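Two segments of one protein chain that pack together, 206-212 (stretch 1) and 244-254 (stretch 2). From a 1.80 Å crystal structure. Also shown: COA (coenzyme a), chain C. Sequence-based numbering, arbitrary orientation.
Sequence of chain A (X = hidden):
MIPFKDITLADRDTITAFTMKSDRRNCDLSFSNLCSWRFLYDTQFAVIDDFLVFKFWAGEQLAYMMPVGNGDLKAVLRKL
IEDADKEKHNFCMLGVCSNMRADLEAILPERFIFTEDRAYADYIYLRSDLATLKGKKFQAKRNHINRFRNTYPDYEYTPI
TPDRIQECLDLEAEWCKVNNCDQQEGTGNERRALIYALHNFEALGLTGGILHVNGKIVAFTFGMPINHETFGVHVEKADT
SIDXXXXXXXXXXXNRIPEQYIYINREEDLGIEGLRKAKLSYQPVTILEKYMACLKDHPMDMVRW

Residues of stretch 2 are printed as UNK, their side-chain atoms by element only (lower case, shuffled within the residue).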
# COMPACT_ATOMS: atom_id res chain seq x y z
N LEU A 206 1.03 -8.77 -17.11
CA LEU A 206 2.30 -8.24 -17.61
C LEU A 206 2.99 -9.24 -18.53
O LEU A 206 2.76 -10.47 -18.42
CB LEU A 206 3.22 -7.93 -16.45
CG LEU A 206 2.88 -6.73 -15.57
CD1 LEU A 206 3.71 -6.82 -14.28
CD2 LEU A 206 3.24 -5.47 -16.34
N THR A 207 3.81 -8.71 -19.45
CA THR A 207 4.74 -9.55 -20.19
C THR A 207 6.11 -8.96 -20.02
O THR A 207 6.23 -7.74 -19.74
CB THR A 207 4.40 -9.66 -21.68
OG1 THR A 207 4.18 -8.35 -22.19
CG2 THR A 207 3.11 -10.49 -21.87
N GLY A 208 7.15 -9.77 -20.18
CA GLY A 208 8.48 -9.21 -19.99
C GLY A 208 9.55 -10.01 -20.66
O GLY A 208 9.28 -11.05 -21.25
N GLY A 209 10.78 -9.54 -20.50
CA GLY A 209 11.93 -10.25 -21.12
C GLY A 209 13.14 -10.14 -20.20
O GLY A 209 13.21 -9.25 -19.30
N ILE A 210 14.09 -11.05 -20.42
CA ILE A 210 15.31 -11.17 -19.63
C ILE A 210 16.47 -11.42 -20.60
O ILE A 210 16.33 -12.16 -21.57
CB ILE A 210 15.21 -12.37 -18.65
CG1 ILE A 210 14.10 -12.14 -17.62
CG2 ILE A 210 16.51 -12.57 -17.93
CD1 ILE A 210 13.70 -13.46 -16.87
N LEU A 211 17.58 -10.75 -20.35
CA LEU A 211 18.81 -10.95 -21.08
C LEU A 211 19.81 -11.68 -20.17
O LEU A 211 20.00 -11.30 -19.00
CB LEU A 211 19.34 -9.57 -21.50
CG LEU A 211 20.18 -9.47 -22.76
CD1 LEU A 211 19.36 -9.95 -23.98
CD2 LEU A 211 20.71 -8.04 -22.91
N HIS A 212 20.42 -12.74 -20.71
CA HIS A 212 21.49 -13.45 -20.02
C HIS A 212 22.78 -13.37 -20.85
O HIS A 212 22.74 -13.48 -22.09
CB HIS A 212 21.12 -14.91 -19.86
CG HIS A 212 19.80 -15.13 -19.20
ND1 HIS A 212 18.61 -15.20 -19.91
CD2 HIS A 212 19.48 -15.35 -17.91
CE1 HIS A 212 17.62 -15.43 -19.06
NE2 HIS A 212 18.13 -15.53 -17.84
N UNK A 244 25.84 -2.18 -23.35
CA UNK A 244 24.88 -2.49 -24.43
C UNK A 244 23.67 -3.29 -23.98
O UNK A 244 22.76 -3.58 -24.77
N UNK A 245 23.66 -3.67 -22.71
CA UNK A 245 22.55 -4.47 -22.22
C UNK A 245 21.22 -3.72 -22.25
O UNK A 245 20.21 -4.30 -22.61
c UNK A 245 22.83 -5.03 -20.82
N UNK A 246 21.20 -2.44 -21.86
CA UNK A 246 19.95 -1.66 -21.98
C UNK A 246 19.46 -1.59 -23.42
O UNK A 246 18.26 -1.79 -23.69
o UNK A 246 19.44 0.02 -15.70
c UNK A 246 19.61 -0.04 -17.08
c UNK A 246 20.11 -0.24 -21.40
c UNK A 246 21.02 0.16 -19.06
c UNK A 246 18.70 -0.45 -19.29
c UNK A 246 19.94 -0.17 -19.89
c UNK A 246 20.86 0.24 -17.65
c UNK A 246 18.53 -0.39 -17.89
N UNK A 247 20.37 -1.33 -24.36
CA UNK A 247 19.98 -1.28 -25.79
C UNK A 247 19.42 -2.62 -26.28
O UNK A 247 18.39 -2.65 -26.98
c UNK A 247 21.18 -0.85 -26.70
N UNK A 248 20.11 -3.72 -25.95
CA UNK A 248 19.69 -5.03 -26.46
C UNK A 248 18.34 -5.48 -25.88
O UNK A 248 17.49 -6.02 -26.63
c UNK A 248 20.29 -7.49 -26.79
c UNK A 248 20.75 -6.11 -26.23
c UNK A 248 21.55 -7.33 -28.91
s UNK A 248 19.92 -7.37 -28.61
N UNK A 249 18.12 -5.28 -24.59
CA UNK A 249 16.85 -5.72 -23.98
C UNK A 249 15.66 -4.92 -24.49
O UNK A 249 14.58 -5.47 -24.73
c UNK A 249 15.85 -7.45 -20.76
c UNK A 249 16.89 -4.43 -21.75
c UNK A 249 16.87 -5.83 -22.44
c UNK A 249 15.68 -6.72 -22.01
N UNK A 250 15.88 -3.62 -24.70
CA UNK A 250 14.90 -2.73 -25.30
C UNK A 250 14.48 -3.27 -26.68
O UNK A 250 13.30 -3.49 -26.93
c UNK A 250 14.64 -0.27 -25.99
n UNK A 250 14.88 0.99 -25.57
o UNK A 250 13.78 -0.54 -26.84
c UNK A 250 15.55 -1.33 -25.38
N UNK A 251 15.47 -3.52 -27.56
CA UNK A 251 15.26 -4.07 -28.89
C UNK A 251 14.57 -5.45 -28.87
O UNK A 251 13.60 -5.66 -29.61
c UNK A 251 16.06 -3.95 -32.05
o UNK A 251 16.19 -6.39 -34.82
c UNK A 251 16.28 -5.83 -33.55
c UNK A 251 16.80 -6.07 -31.22
c UNK A 251 16.50 -4.73 -30.99
c UNK A 251 15.97 -4.48 -33.34
c UNK A 251 16.71 -6.63 -32.52
c UNK A 251 16.60 -4.16 -29.60
N UNK A 252 15.06 -6.39 -28.07
CA UNK A 252 14.43 -7.73 -28.07
C UNK A 252 12.98 -7.66 -27.60
O UNK A 252 12.10 -8.28 -28.20
o UNK A 252 15.33 -10.91 -28.87
o UNK A 252 17.53 -10.88 -29.15
c UNK A 252 15.23 -8.71 -27.19
c UNK A 252 16.59 -9.14 -27.83
c UNK A 252 16.47 -10.40 -28.67
N UNK A 253 12.72 -6.91 -26.53
CA UNK A 253 11.37 -6.89 -26.00
C UNK A 253 10.43 -6.12 -26.94
O UNK A 253 9.28 -6.52 -27.09
c UNK A 253 7.47 -6.44 -22.69
c UNK A 253 9.98 -6.37 -23.91
c UNK A 253 9.29 -7.57 -23.78
c UNK A 253 11.36 -6.33 -24.57
c UNK A 253 8.04 -7.61 -23.16
c UNK A 253 8.14 -5.22 -22.83
c UNK A 253 9.40 -5.20 -23.44
N UNK A 254 10.92 -5.07 -27.61
CA UNK A 254 10.08 -4.30 -28.57
C UNK A 254 9.55 -5.26 -29.64
O UNK A 254 8.38 -5.20 -30.05
c UNK A 254 10.88 -3.13 -29.19
N1A COA C . 13.43 5.35 -11.12
C2A COA C . 14.09 4.40 -11.81
N3A COA C . 15.40 4.52 -12.07
C4A COA C . 16.09 5.62 -11.65
C5A COA C . 15.43 6.61 -10.94
C6A COA C . 14.06 6.46 -10.67
N6A COA C . 13.35 7.38 -9.98
N7A COA C . 16.36 7.56 -10.65
C8A COA C . 17.55 7.16 -11.16
N9A COA C . 17.37 5.99 -11.79
C1B COA C . 18.42 5.15 -12.43
C2B COA C . 19.08 5.56 -13.75
O2B COA C . 18.35 5.06 -14.86
C3B COA C . 20.40 4.82 -13.62
O3B COA C . 20.26 3.44 -13.99
P3B COA C . 21.53 2.59 -14.50
O7A COA C . 21.69 3.09 -15.94
O8A COA C . 21.11 1.13 -14.33
O9A COA C . 22.70 2.97 -13.63
C4B COA C . 20.75 4.85 -12.14
O4B COA C . 19.49 5.00 -11.47
C5B COA C . 21.70 6.00 -11.78
O5B COA C . 21.60 7.02 -12.79
P1A COA C . 21.60 8.63 -12.54
O1A COA C . 20.96 9.27 -13.75
O2A COA C . 21.06 8.96 -11.15
O3A COA C . 23.19 8.92 -12.60
O4A COA C . 25.59 8.64 -11.84
O5A COA C . 23.62 8.07 -10.21

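Position 244 has backbone atoms and no side-chain atom, and its phi/psi of 95/-4 would jam a CB against the preceding carbonyl oxygen; it is Gly244, at the N-cap position of the helix. Position 245 carries one carbon, 4.2 Å from Leu211 CD2 when measured from its CB, so it is Ala245.

Position 246 has one carbon leading to a six-carbon ring that bears one oxygen, which makes it Tyr246. Its CA-to-CB bond points away from the strand, and its OH donates a very short hydrogen bond of 2.4 Å to COA O8A, with that oxygen at the ring edge. Position 247 again has a single carbon, directed away from stretch 1: Ala247.

At position 248 the chain is unbranched, two carbons, a sulfur and a terminal carbon, the pattern of Met248. Its CB lies 3.8 Å from Leu211 CD2, but the end of the side chain leads away from the strand. Position 249 has four carbons, forked at the first, with one arm two carbons long; this is Ile249. Its CD1 reaches the strand backbone, 3.5 Å from Gly209 O and 3.7 Å from Leu211 N.

Position 250 shows two carbons, the second carrying one oxygen and one nitrogen, hence an amide: Asn250, out of reach of stretch 1. Position 251 repeats the ring-plus-oxygen pattern and is Tyr251, also out of reach. Position 252 has three carbons, the third with two oxygens, a carboxylate: Glu252, whose CG comes no nearer than 4.8 Å to Leu211 CD1.

Position 253 holds one carbon and a six-carbon ring without oxygen, so it is Phe253. Its CZ lies 3.5 Å from Thr207 O and its CE1 3.6 Å from Gly208 CA. Position 254 has one carbon and no contact: Ala254.

The contact is made by apolar packing, with no hydrogen bond between the stretches and 354 Å² buried over both sides. Strand and helix run at 139°, with axes 8.5 Å apart at closest approach. Residues 245, 249 and 253 recur every four positions, roughly one helical turn, which brings them to the same side of the helix. Opposite them, Leu211 packs against Ala245, Met248 and Ile249, whereas Phe253 lies along the backbone from Thr207 to Gly209. A CB on Gly208 would point away from the helix. An ideal CB on Gly209 would point toward it, 3.9 Å from Phe253 CD1, a normal contact distance that implies no clash; the CA atoms of Gly209 and Phe253 are 6.0 Å apart.

Stretch 2, residues 244-254: GAYAMINYEFA
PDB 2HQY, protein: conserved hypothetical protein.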